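Local coordinates for protein beta sliding clamp (Pseudomonas aeruginosa, PDB 6AMS) that probably encircles DNA as a ring-shaped head-to-tail homodimer and tethers DNA polymerases and other proteins to it, conferring processivity, at residues S31-V36 against V70-L75; G220-R225 against L237-F242; L284-G289 against G314-G319. All coordinates share one frame; numbering follows the deposited sequence.

Contact 1: S31-V36 against V70-L75; sequences SNVLLV and VPARKL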
ATOM      1  N   SER A  31      14.626 -12.559  14.458  1.00 30.37           N
ATOM      2  CA  SER A  31      13.321 -11.920  14.625  1.00 29.95           C
ATOM      3  C   SER A  31      13.045 -11.550  16.097  1.00 27.47           C
ATOM      4  O   SER A  31      12.017 -10.978  16.371  1.00 28.25           O
ATOM      5  CB  SER A  31      12.218 -12.772  13.986  1.00 29.96           C
ATOM      6  OG  SER A  31      12.197 -14.032  14.584  1.00 32.92           O
ATOM      7  N   ASN A  32      13.981 -11.833  17.002  1.00 27.95           N
ATOM      8  CA  ASN A  32      13.915 -11.329  18.380  1.00 27.43           C
ATOM      9  C   ASN A  32      14.658 -10.028  18.593  1.00 24.44           C
ATOM     10  O   ASN A  32      15.573  -9.702  17.876  1.00 24.98           O
ATOM     11  CB  ASN A  32      14.436 -12.363  19.377  1.00 28.42           C
ATOM     12  CG  ASN A  32      13.505 -13.556  19.520  1.00 27.76           C
ATOM     13  OD1 ASN A  32      12.546 -13.720  18.758  1.00 23.51           O
ATOM     14  ND2 ASN A  32      13.783 -14.387  20.521  1.00 27.01           N
ATOM     15  N   VAL A  33      14.195  -9.269  19.572  1.00 23.30           N
ATOM     16  CA  VAL A  33      14.877  -8.072  20.044  1.00 20.93           C
ATOM     17  C   VAL A  33      15.607  -8.478  21.323  1.00 21.38           C
ATOM     18  O   VAL A  33      15.068  -9.233  22.148  1.00 18.76           O
ATOM     19  CB  VAL A  33      13.930  -6.877  20.318  1.00 21.02           C
ATOM     20  CG1 VAL A  33      12.770  -7.211  21.257  1.00 20.94           C
ATOM     21  CG2 VAL A  33      14.714  -5.661  20.809  1.00 20.69           C
ATOM     22  N   LEU A  34      16.854  -8.007  21.454  1.00 20.74           N
ATOM     23  CA  LEU A  34      17.684  -8.237  22.633  1.00 21.45           C
ATOM     24  C   LEU A  34      17.408  -7.112  23.610  1.00 23.09           C
ATOM     25  O   LEU A  34      17.546  -5.931  23.251  1.00 24.40           O
ATOM     26  CB  LEU A  34      19.166  -8.270  22.279  1.00 19.81           C
ATOM     27  CG  LEU A  34      20.121  -8.162  23.450  1.00 19.86           C
ATOM     28  CD1 LEU A  34      20.025  -9.452  24.238  1.00 19.73           C
ATOM     29  CD2 LEU A  34      21.561  -7.873  23.032  1.00 18.78           C
ATOM     30  N   LEU A  35      16.995  -7.479  24.820  1.00 23.41           N
ATOM     31  CA  LEU A  35      16.694  -6.540  25.893  1.00 22.84           C
ATOM     32  C   LEU A  35      17.731  -6.744  26.983  1.00 21.99           C
ATOM     33  O   LEU A  35      17.947  -7.849  27.415  1.00 25.19           O
ATOM     34  CB  LEU A  35      15.297  -6.792  26.461  1.00 22.79           C
ATOM     35  CG  LEU A  35      14.093  -6.752  25.521  1.00 22.56           C
ATOM     36  CD1 LEU A  35      12.818  -7.039  26.294  1.00 23.11           C
ATOM     37  CD2 LEU A  35      13.995  -5.408  24.824  1.00 22.80           C
ATOM     38  N   VAL A  36      18.350  -5.661  27.426  1.00 23.62           N
ATOM     39  CA  VAL A  36      19.412  -5.659  28.423  1.00 23.90           C
ATOM     40  C   VAL A  36      19.083  -4.555  29.409  1.00 25.72           C
ATOM     41  O   VAL A  36      18.931  -3.418  29.012  1.00 27.98           O
ATOM     42  CB  VAL A  36      20.796  -5.389  27.807  1.00 22.89           C
ATOM     43  CG1 VAL A  36      21.897  -5.429  28.850  1.00 23.02           C
ATOM     44  CG2 VAL A  36      21.098  -6.402  26.704  1.00 22.71           C
ATOM     45  N   VAL A  70      13.334 -11.670  22.901  1.00 23.97           N
ATOM     46  CA  VAL A  70      11.926 -11.968  22.704  1.00 24.07           C
ATOM     47  C   VAL A  70      11.532 -11.543  21.302  1.00 22.50           C
ATOM     48  O   VAL A  70      12.158 -10.665  20.728  1.00 20.27           O
ATOM     49  CB  VAL A  70      11.034 -11.209  23.704  1.00 26.18           C
ATOM     50  CG1 VAL A  70      11.259 -11.696  25.121  1.00 30.67           C
ATOM     51  CG2 VAL A  70      11.278  -9.716  23.609  1.00 27.72           C
ATOM     52  N   PRO A  71      10.485 -12.165  20.745  1.00 23.39           N
ATOM     53  CA  PRO A  71      10.039 -11.800  19.380  1.00 22.85           C
ATOM     54  C   PRO A  71       9.671 -10.326  19.272  1.00 21.12           C
ATOM     55  O   PRO A  71       8.853  -9.819  20.031  1.00 20.68           O
ATOM     56  CB  PRO A  71       8.836 -12.732  19.121  1.00 22.36           C
ATOM     57  CG  PRO A  71       8.444 -13.279  20.454  1.00 22.85           C
ATOM     58  CD  PRO A  71       9.673 -13.256  21.316  1.00 22.99           C
ATOM     59  N   ALA A  72      10.297  -9.657  18.327  1.00 22.46           N
ATOM     60  CA  ALA A  72      10.287  -8.196  18.225  1.00 25.20           C
ATOM     61  C   ALA A  72       8.946  -7.684  17.784  1.00 26.18           C
ATOM     62  O   ALA A  72       8.349  -6.857  18.475  1.00 28.00           O
ATOM     63  CB  ALA A  72      11.363  -7.733  17.259  1.00 24.33           C
ATOM     64  N   ARG A  73       8.489  -8.167  16.635  1.00 31.43           N
ATOM     65  CA  ARG A  73       7.167  -7.838  16.089  1.00 34.88           C
ATOM     66  C   ARG A  73       6.090  -8.059  17.195  1.00 29.63           C
ATOM     67  O   ARG A  73       5.320  -7.156  17.479  1.00 26.69           O
ATOM     68  CB  ARG A  73       6.846  -8.742  14.880  1.00 40.19           C
ATOM     69  CG  ARG A  73       7.550  -8.449  13.617  1.00 47.89           C
ATOM     70  CD  ARG A  73       6.872  -7.278  12.923  1.00 50.28           C
ATOM     71  NE  ARG A  73       7.905  -6.418  12.369  1.00 56.48           N
ATOM     72  CZ  ARG A  73       7.706  -5.210  11.807  1.00 58.09           C
ATOM     73  NH1 ARG A  73       6.473  -4.670  11.730  1.00 57.84           N
ATOM     74  NH2 ARG A  73       8.768  -4.545  11.339  1.00 54.73           N
ATOM     75  N   LYS A  74       6.073  -9.225  17.854  1.00 26.23           N
ATOM     76  CA  LYS A  74       5.039  -9.498  18.847  1.00 25.93           C
ATOM     77  C   LYS A  74       5.105  -8.556  20.048  1.00 26.94           C
ATOM     78  O   LYS A  74       4.061  -8.107  20.506  1.00 27.78           O
ATOM     79  CB  LYS A  74       5.062 -10.952  19.322  1.00 26.04           C
ATOM     80  CG  LYS A  74       4.315 -11.916  18.421  1.00 26.31           C
ATOM     81  CD  LYS A  74       4.604 -13.347  18.826  1.00 28.52           C
ATOM     82  CE  LYS A  74       4.173 -14.345  17.769  1.00 30.24           C
ATOM     83  NZ  LYS A  74       4.619 -15.709  18.194  1.00 31.02           N
ATOM     84  N   LEU A  75       6.302  -8.246  20.558  1.00 27.26           N
ATOM     85  CA  LEU A  75       6.416  -7.307  21.681  1.00 26.79           C
ATOM     86  C   LEU A  75       5.920  -5.939  21.252  1.00 29.22           C
ATOM     87  O   LEU A  75       5.217  -5.279  22.013  1.00 27.21           O
ATOM     88  CB  LEU A  75       7.872  -7.176  22.226  1.00 27.27           C
ATOM     89  CG  LEU A  75       8.036  -6.293  23.485  1.00 26.97           C
ATOM     90  CD1 LEU A  75       7.127  -6.727  24.622  1.00 26.94           C
ATOM     91  CD2 LEU A  75       9.471  -6.289  23.957  1.00 26.69           C
TER
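V33 and V70 face each other as an antiparallel hydrogen-bonded pair, joined by V33 N to V70 O (2.7 Å) and V70 N to V33 O (3.1 Å), and next to them N32 and P71 form a non-hydrogen-bonded pair. Strand 66-71 ends here, and P71 occupies the N-cap position of helix 72-81. One more backbone bond is made from the first helical residue: A72 N gives a nearly straight bond to S31 O (2.9 Å, 171° at the hydrogen), its donor lying in the carbonyl plane. N32 lays its amide alongside the V70-P71 peptide, with OD1 3.2 Å from P71 CA; proline N has no hydrogen to offer it, while ND2 is bonded to T69 OG1. On the face bearing V33 and V70 the contact is apolar. The two valines stand side by side and point the same way, CG1 of V33 meeting CG2 of V70 at 3.7 Å. Each of these methyls sits between its own backbone N and carbonyl carbon, V33 at chi1 53°, which places it over the partner strand. L35 crosses V70 at about a right angle, and its CD1 goes on to meet CD2 of L75 tip to tip at 4.2 Å, linking strand 32-38 to the first turn of the helix. CB of A72 packs on CB of V33 (4.1 Å). L44 of strand 41-47 and V17 and L14 of helix 7-18 continue this apolar layer. Beyond the strand end, K74 forms a salt bridge to E301 of the second subunit, and P71 packs on the same residue. The contact is thus apolar on its inner face, while the helix start carries a charge, K74, that pairs across the dimer interface of the ring.

Contact 2: G220-R225 against L237-F242; sequences GQHHIR and LVDGKF. With PO4 (phosphate ion), chain E.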
ATOM      1  N   GLY A 220      35.428   2.556   9.644  1.00 32.27           N
ATOM      2  CA  GLY A 220      36.415   1.524   9.875  1.00 34.27           C
ATOM      3  C   GLY A 220      36.670   0.734   8.617  1.00 38.38           C
ATOM      4  O   GLY A 220      36.298   1.133   7.516  1.00 42.57           O
ATOM      5  N   GLN A 221      37.336  -0.387   8.808  1.00 47.75           N
ATOM      6  CA  GLN A 221      37.736  -1.296   7.736  1.00 50.58           C
ATOM      7  C   GLN A 221      36.606  -2.221   7.397  1.00 49.82           C
ATOM      8  O   GLN A 221      36.475  -2.626   6.254  1.00 57.29           O
ATOM      9  CB  GLN A 221      38.977  -2.131   8.131  1.00 54.18           C
ATOM     10  CG  GLN A 221      40.183  -1.424   8.771  1.00 60.20           C
ATOM     11  CD  GLN A 221      40.866  -0.398   7.873  1.00 65.99           C
ATOM     12  OE1 GLN A 221      40.207   0.366   7.162  1.00 62.76           O
ATOM     13  NE2 GLN A 221      42.195  -0.377   7.909  1.00 74.16           N
ATOM     14  N   HIS A 222      35.807  -2.597   8.396  1.00 49.38           N
ATOM     15  CA  HIS A 222      34.669  -3.485   8.186  1.00 48.07           C
ATOM     16  C   HIS A 222      33.324  -2.950   8.695  1.00 45.24           C
ATOM     17  O   HIS A 222      32.314  -3.643   8.520  1.00 42.41           O
ATOM     18  CB  HIS A 222      34.989  -4.871   8.770  1.00 50.53           C
ATOM     19  CG  HIS A 222      36.193  -5.515   8.151  1.00 53.82           C
ATOM     20  ND1 HIS A 222      36.130  -6.280   7.006  1.00 57.57           N
ATOM     21  CD2 HIS A 222      37.499  -5.469   8.500  1.00 55.93           C
ATOM     22  CE1 HIS A 222      37.344  -6.687   6.684  1.00 58.11           C
ATOM     23  NE2 HIS A 222      38.192  -6.211   7.576  1.00 57.41           N
ATOM     24  N   HIS A 223      33.264  -1.773   9.311  1.00 41.60           N
ATOM     25  CA  HIS A 223      31.966  -1.243   9.754  1.00 39.76           C
ATOM     26  C   HIS A 223      31.887   0.284   9.708  1.00 33.74           C
ATOM     27  O   HIS A 223      32.893   0.977   9.761  1.00 31.75           O
ATOM     28  CB  HIS A 223      31.617  -1.597  11.237  1.00 44.69           C
ATOM     29  CG  HIS A 223      31.574  -3.057  11.572  1.00 54.14           C
ATOM     30  ND1 HIS A 223      30.486  -3.854  11.296  1.00 57.33           N
ATOM     31  CD2 HIS A 223      32.514  -3.874  12.101  1.00 57.82           C
ATOM     32  CE1 HIS A 223      30.747  -5.093  11.667  1.00 57.65           C
ATOM     33  NE2 HIS A 223      31.971  -5.131  12.159  1.00 63.91           N
ATOM     34  N   ILE A 224      30.667   0.783   9.573  1.00 29.80           N
ATOM     35  CA  ILE A 224      30.346   2.176   9.774  1.00 27.77           C
ATOM     36  C   ILE A 224      29.425   2.237  10.986  1.00 27.14           C
ATOM     37  O   ILE A 224      28.535   1.401  11.137  1.00 27.43           O
ATOM     38  CB  ILE A 224      29.712   2.830   8.530  1.00 26.54           C
ATOM     39  CG1 ILE A 224      29.348   4.274   8.813  1.00 26.87           C
ATOM     40  CG2 ILE A 224      28.467   2.104   8.055  1.00 28.09           C
ATOM     41  CD1 ILE A 224      29.104   5.079   7.559  1.00 28.12           C
ATOM     42  N   ARG A 225      29.567   3.275  11.780  1.00 27.76           N
ATOM     43  CA  ARG A 225      28.711   3.508  12.894  1.00 27.79           C
ATOM     44  C   ARG A 225      28.127   4.884  12.884  1.00 26.46           C
ATOM     45  O   ARG A 225      28.804   5.828  12.659  1.00 29.22           O
ATOM     46  CB  ARG A 225      29.439   3.290  14.187  1.00 31.42           C
ATOM     47  CG  ARG A 225      28.530   2.801  15.279  1.00 33.65           C
ATOM     48  CD  ARG A 225      28.996   3.183  16.640  1.00 38.32           C
ATOM     49  NE  ARG A 225      30.333   2.704  16.848  1.00 48.74           N
ATOM     50  CZ  ARG A 225      31.180   3.184  17.740  1.00 54.24           C
ATOM     51  NH1 ARG A 225      30.814   4.160  18.554  1.00 56.53           N
ATOM     52  NH2 ARG A 225      32.383   2.665  17.825  1.00 57.21           N
ATOM     53  N   LEU A 237      30.261  -3.389   5.990  1.00 31.08           N
ATOM     54  CA  LEU A 237      30.620  -2.759   4.740  1.00 31.50           C
ATOM     55  C   LEU A 237      30.831  -3.821   3.692  1.00 33.40           C
ATOM     56  O   LEU A 237      31.059  -4.994   4.015  1.00 34.95           O
ATOM     57  CB  LEU A 237      31.921  -1.985   4.897  1.00 28.07           C
ATOM     58  CG  LEU A 237      31.953  -0.897   5.949  1.00 25.96           C
ATOM     59  CD1 LEU A 237      33.323  -0.281   5.953  1.00 26.38           C
ATOM     60  CD2 LEU A 237      30.911   0.147   5.675  1.00 26.53           C
ATOM     61  N   VAL A 238      30.767  -3.369   2.448  1.00 35.22           N
ATOM     62  CA  VAL A 238      30.977  -4.203   1.292  1.00 36.64           C
ATOM     63  C   VAL A 238      32.477  -4.306   1.100  1.00 38.17           C
ATOM     64  O   VAL A 238      33.188  -3.310   1.005  1.00 31.50           O
ATOM     65  CB  VAL A 238      30.321  -3.609   0.035  1.00 39.01           C
ATOM     66  CG1 VAL A 238      30.545  -4.516  -1.164  1.00 38.03           C
ATOM     67  CG2 VAL A 238      28.836  -3.389   0.272  1.00 38.46           C
ATOM     68  N   ASP A 239      32.937  -5.543   1.077  1.00 43.66           N
ATOM     69  CA  ASP A 239      34.313  -5.895   0.924  1.00 45.58           C
ATOM     70  C   ASP A 239      34.558  -5.869  -0.536  1.00 45.60           C
ATOM     71  O   ASP A 239      33.883  -6.507  -1.275  1.00 51.20           O
ATOM     72  CB  ASP A 239      34.473  -7.306   1.403  1.00 47.96           C
ATOM     73  CG  ASP A 239      35.652  -7.493   2.259  1.00 50.36           C
ATOM     74  OD1 ASP A 239      36.537  -6.649   2.265  1.00 53.00           O
ATOM     75  OD2 ASP A 239      35.702  -8.527   2.916  1.00 56.37           O
ATOM     76  N   GLY A 240      35.568  -5.166  -0.949  1.00 47.88           N
ATOM     77  CA  GLY A 240      35.836  -5.019  -2.339  1.00 48.54           C
ATOM     78  C   GLY A 240      36.150  -3.580  -2.629  1.00 55.53           C
ATOM     79  O   GLY A 240      36.006  -2.719  -1.793  1.00 60.82           O
ATOM     80  N   LYS A 241      36.564  -3.296  -3.845  1.00 57.51           N
ATOM     81  CA  LYS A 241      36.924  -1.958  -4.171  1.00 59.20           C
ATOM     82  C   LYS A 241      35.961  -1.338  -5.132  1.00 57.10           C
ATOM     83  O   LYS A 241      35.651  -1.906  -6.146  1.00 51.47           O
ATOM     84  CB  LYS A 241      38.346  -1.895  -4.692  1.00 63.95           C
ATOM     85  CG  LYS A 241      39.138  -0.689  -4.184  1.00 65.43           C
ATOM     86  CD  LYS A 241      40.552  -0.608  -4.730  1.00 64.01           C
ATOM     87  CE  LYS A 241      40.535  -0.307  -6.216  1.00 63.61           C
ATOM     88  NZ  LYS A 241      41.868  -0.361  -6.866  1.00 62.37           N
ATOM     89  N   PHE A 242      35.472  -0.163  -4.758  1.00 56.50           N
ATOM     90  CA  PHE A 242      34.537   0.580  -5.572  1.00 62.39           C
ATOM     91  C   PHE A 242      35.274   1.029  -6.816  1.00 65.83           C
ATOM     92  O   PHE A 242      36.439   1.404  -6.745  1.00 68.05           O
ATOM     93  CB  PHE A 242      33.999   1.789  -4.800  1.00 62.52           C
ATOM     94  CG  PHE A 242      32.644   2.246  -5.258  1.00 62.88           C
ATOM     95  CD1 PHE A 242      31.497   1.759  -4.661  1.00 63.12           C
ATOM     96  CD2 PHE A 242      32.517   3.156  -6.291  1.00 67.42           C
ATOM     97  CE1 PHE A 242      30.250   2.173  -5.082  1.00 62.11           C
ATOM     98  CE2 PHE A 242      31.272   3.576  -6.717  1.00 63.73           C
ATOM     99  CZ  PHE A 242      30.138   3.082  -6.112  1.00 64.65           C
TER
HETATM  100  P   PO4 E 401      36.736  -2.378  12.081  1.00 73.98           P
HETATM  101  O1  PO4 E 401      37.760  -2.178  11.000  1.00 73.78           O
HETATM  102  O2  PO4 E 401      35.369  -2.071  11.541  1.00 72.32           O
HETATM  103  O3  PO4 E 401      37.051  -1.442  13.215  1.00 70.78           O
HETATM  104  O4  PO4 E 401      36.779  -3.800  12.565  1.00 77.03           O
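L237 packs its isobutyl group against the backbone of 220-223, and this is the tight part of the contact. Its CD1 lies 3.6 Å from G220 O and 3.7 Å from H223 N, while CD2 turns to I224 and meets CG2 at 3.9 Å, the two side chains crossing at about a right angle. With CG anti to the carbonyl carbon (chi1 -58°), the leucine forks over the turn, one methyl reaching G220 and the other the start of strand 223-227. V194 of strand 192-197 also touches L237. A single hydrogen bond joins the two backbones, L237 N to H222 O at 3.3 Å; it is long and bent, with the donor well above the carbonyl plane. Residues 220-222 connect strands 214-219 and 223-227 of the central domain in a tight hairpin turn, closed by G220 N bonding H223 O, and 237-242 is the loop that leaves the next strand, 231-236, toward helix 245-248. The solvent side is looser. There a phosphate ion, probably from the crystallisation liquor, rests on the backbone N-H groups of the turn: Q221 N bonds its O1 at 2.9 Å, and H222 N hydrogen-bonds both O1 and O2, at longer range. G220 lies against the ion without a side chain to intervene, and the H223 ring presents its edge to O2, CD2 being 3.4 Å away. ND1 of that ring makes a weak hydrogen bond to S235 O. The H222 ring, also exposed, lies between the ion, which is near its CD2 edge, and D239. H222 ND1 and D239 OD2 stay 4.7 Å apart, so the pair is not in contact, although the carboxylate could still favour a protonated imidazole.

Contact 3: L284-G289 against G314-G319; sequences LQLSNG and GNLEIG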
ATOM      1  N   LEU A 284      15.435  10.761 -28.340  1.00 35.19           N
ATOM      2  CA  LEU A 284      15.523  12.202 -28.258  1.00 34.79           C
ATOM      3  C   LEU A 284      16.121  12.785 -29.524  1.00 34.58           C
ATOM      4  O   LEU A 284      17.128  12.309 -30.024  1.00 31.07           O
ATOM      5  CB  LEU A 284      16.378  12.613 -27.066  1.00 37.04           C
ATOM      6  CG  LEU A 284      15.736  12.960 -25.731  1.00 36.48           C
ATOM      7  CD1 LEU A 284      14.670  11.964 -25.336  1.00 38.31           C
ATOM      8  CD2 LEU A 284      16.799  13.064 -24.658  1.00 37.09           C
ATOM      9  N   GLN A 285      15.462  13.799 -30.059  1.00 33.58           N
ATOM     10  CA  GLN A 285      15.969  14.495 -31.225  1.00 32.69           C
ATOM     11  C   GLN A 285      16.103  15.933 -30.821  1.00 32.99           C
ATOM     12  O   GLN A 285      15.107  16.617 -30.548  1.00 35.72           O
ATOM     13  CB  GLN A 285      15.053  14.336 -32.421  1.00 35.43           C
ATOM     14  CG  GLN A 285      15.154  12.939 -33.019  1.00 36.92           C
ATOM     15  CD  GLN A 285      14.288  12.754 -34.235  1.00 39.23           C
ATOM     16  OE1 GLN A 285      13.192  13.291 -34.291  1.00 42.68           O
ATOM     17  NE2 GLN A 285      14.781  12.048 -35.222  1.00 41.04           N
ATOM     18  N   LEU A 286      17.357  16.359 -30.718  1.00 34.49           N
ATOM     19  CA  LEU A 286      17.687  17.675 -30.242  1.00 35.01           C
ATOM     20  C   LEU A 286      18.100  18.514 -31.444  1.00 36.65           C
ATOM     21  O   LEU A 286      18.884  18.084 -32.297  1.00 36.46           O
ATOM     22  CB  LEU A 286      18.825  17.596 -29.215  1.00 32.72           C
ATOM     23  CG  LEU A 286      19.262  18.914 -28.607  1.00 30.25           C
ATOM     24  CD1 LEU A 286      18.223  19.486 -27.673  1.00 29.34           C
ATOM     25  CD2 LEU A 286      20.559  18.716 -27.858  1.00 30.92           C
ATOM     26  N   SER A 287      17.553  19.720 -31.497  1.00 39.81           N
ATOM     27  CA  SER A 287      17.933  20.713 -32.491  1.00 41.52           C
ATOM     28  C   SER A 287      17.751  22.064 -31.843  1.00 42.71           C
ATOM     29  O   SER A 287      17.220  22.170 -30.725  1.00 42.26           O
ATOM     30  CB  SER A 287      17.045  20.583 -33.736  1.00 42.29           C
ATOM     31  OG  SER A 287      15.682  20.755 -33.376  1.00 45.40           O
ATOM     32  N   ASN A 288      18.193  23.094 -32.544  1.00 46.57           N
ATOM     33  CA  ASN A 288      18.144  24.471 -32.030  1.00 45.99           C
ATOM     34  C   ASN A 288      16.785  24.796 -31.404  1.00 45.89           C
ATOM     35  O   ASN A 288      15.746  24.718 -32.062  1.00 51.59           O
ATOM     36  CB  ASN A 288      18.511  25.457 -33.144  1.00 46.12           C
ATOM     37  CG  ASN A 288      19.999  25.382 -33.530  1.00 45.16           C
ATOM     38  OD1 ASN A 288      20.868  24.894 -32.778  1.00 39.84           O
ATOM     39  ND2 ASN A 288      20.297  25.841 -34.729  1.00 47.46           N
ATOM     40  N   GLY A 289      16.838  25.093 -30.109  1.00 46.22           N
ATOM     41  CA  GLY A 289      15.683  25.437 -29.308  1.00 48.68           C
ATOM     42  C   GLY A 289      14.554  24.431 -29.312  1.00 53.50           C
ATOM     43  O   GLY A 289      13.398  24.826 -29.174  1.00 57.67           O
ATOM     44  N   GLY A 314      24.682  21.638 -33.130  1.00 37.75           N
ATOM     45  CA  GLY A 314      24.400  20.519 -34.030  1.00 37.69           C
ATOM     46  C   GLY A 314      23.249  19.641 -33.578  1.00 37.11           C
ATOM     47  O   GLY A 314      22.941  19.538 -32.380  1.00 34.14           O
ATOM     48  N   ASN A 315      22.595  19.023 -34.557  1.00 38.21           N
ATOM     49  CA  ASN A 315      21.512  18.091 -34.288  1.00 43.70           C
ATOM     50  C   ASN A 315      22.070  16.866 -33.590  1.00 46.36           C
ATOM     51  O   ASN A 315      23.210  16.477 -33.845  1.00 54.31           O
ATOM     52  CB  ASN A 315      20.802  17.657 -35.579  1.00 43.84           C
ATOM     53  CG  ASN A 315      19.882  18.723 -36.131  1.00 48.87           C
ATOM     54  OD1 ASN A 315      19.498  19.675 -35.442  1.00 51.99           O
ATOM     55  ND2 ASN A 315      19.572  18.597 -37.419  1.00 45.88           N
ATOM     56  N   LEU A 316      21.240  16.248 -32.764  1.00 43.26           N
ATOM     57  CA  LEU A 316      21.652  15.077 -32.031  1.00 39.66           C
ATOM     58  C   LEU A 316      20.526  14.102 -31.738  1.00 38.19           C
ATOM     59  O   LEU A 316      19.584  14.423 -31.031  1.00 35.79           O
ATOM     60  CB  LEU A 316      22.296  15.501 -30.714  1.00 37.15           C
ATOM     61  CG  LEU A 316      22.498  14.393 -29.690  1.00 35.67           C
ATOM     62  CD1 LEU A 316      23.602  13.457 -30.136  1.00 35.88           C
ATOM     63  CD2 LEU A 316      22.804  14.979 -28.324  1.00 35.85           C
ATOM     64  N   GLU A 317      20.612  12.923 -32.336  1.00 41.04           N
ATOM     65  CA  GLU A 317      19.676  11.856 -32.048  1.00 46.45           C
ATOM     66  C   GLU A 317      20.327  10.961 -31.006  1.00 44.66           C
ATOM     67  O   GLU A 317      21.459  10.517 -31.190  1.00 45.72           O
ATOM     68  CB  GLU A 317      19.324  11.042 -33.291  1.00 47.67           C
ATOM     69  CG  GLU A 317      17.942  10.397 -33.179  1.00 50.55           C
ATOM     70  CD  GLU A 317      17.307  10.020 -34.516  1.00 53.98           C
ATOM     71  OE1 GLU A 317      17.293  10.855 -35.460  1.00 61.02           O
ATOM     72  OE2 GLU A 317      16.789   8.907 -34.628  1.00 55.46           O
ATOM     73  N   ILE A 318      19.632  10.696 -29.910  1.00 43.14           N
ATOM     74  CA  ILE A 318      20.195   9.893 -28.837  1.00 37.31           C
ATOM     75  C   ILE A 318      19.120   9.144 -28.054  1.00 35.60           C
ATOM     76  O   ILE A 318      18.025   9.632 -27.870  1.00 37.02           O
ATOM     77  CB  ILE A 318      21.048  10.788 -27.908  1.00 36.02           C
ATOM     78  CG1 ILE A 318      21.910   9.965 -26.954  1.00 36.86           C
ATOM     79  CG2 ILE A 318      20.179  11.786 -27.170  1.00 34.80           C
ATOM     80  CD1 ILE A 318      23.020  10.749 -26.308  1.00 39.10           C
ATOM     81  N   GLY A 319      19.455   7.951 -27.593  1.00 33.00           N
ATOM     82  CA  GLY A 319      18.542   7.126 -26.842  1.00 34.24           C
ATOM     83  C   GLY A 319      18.876   6.961 -25.369  1.00 32.54           C
ATOM     84  O   GLY A 319      20.023   6.820 -24.993  1.00 31.66           O
TER
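Q285 and E317 are tied by the one side-chain hydrogen bond of the contact, Q285 NE2 to E317 OE1 at 2.8 Å and 164° at the hydrogen. The oxygen lies in the plane of the glutamine amide, but the N-H comes down from above the carboxylate, the two groups being turned 79° apart. Both chains run extended beyond CG, side by side and pointing the same way, and their CG atoms touch at 3.8 Å. The other carboxylate oxygen, OE2, has R283 as a long, weak ion-pair partner. Beneath the pair the strands are laced antiparallel: L284 and I318 exchange two backbone bonds, as do L286 and L316, with L286 N to L316 O at 3.0 Å. In the non-hydrogen-bonded step between them, E317 CA points its hydrogen at L284 O (3.3 Å), and N315 CA does likewise to L286 O farther along. Toward the strand end, OD1 of N315 swings over CB of S287 at 3.1 Å. The opposite face is aliphatic: CB of L284 meets CG2 of I318 at 3.9 Å. L286 and L316 stand next to each other there, CB of L286 lying 4.3 Å from CB of L316. This face is buried, L284 and L286 resting on L291 of strand 290-296 and L286 also on V257 of strand 255-260. Strand 281-287 lies between 290-296 and 316-321 in the four-stranded antiparallel sheet of the C-terminal domain; 316-321 is its outermost strand within the chain and leads directly into helix 322-329.

Contacts 1, 2 and 3 fall in the N-terminal, central and C-terminal domains respectively. Contact 1 is a buried junction and contact 2 a surface one, yet both reach the same eight-stranded sheet, which spans the first two domains; their centres lie 28 Å apart. Contact 3 is partly buried in a separate four-stranded sheet, on the other side of the chain's centre from contact 1. Paired strands give contacts 1 and 3 regular backbone bonding, whereas contact 2, a hairpin turn against a loop, has one long backbone bond and relies on a single leucine. Contact 3 adds a polar side-chain pair on its more open face; contact 1 alone reaches the second subunit.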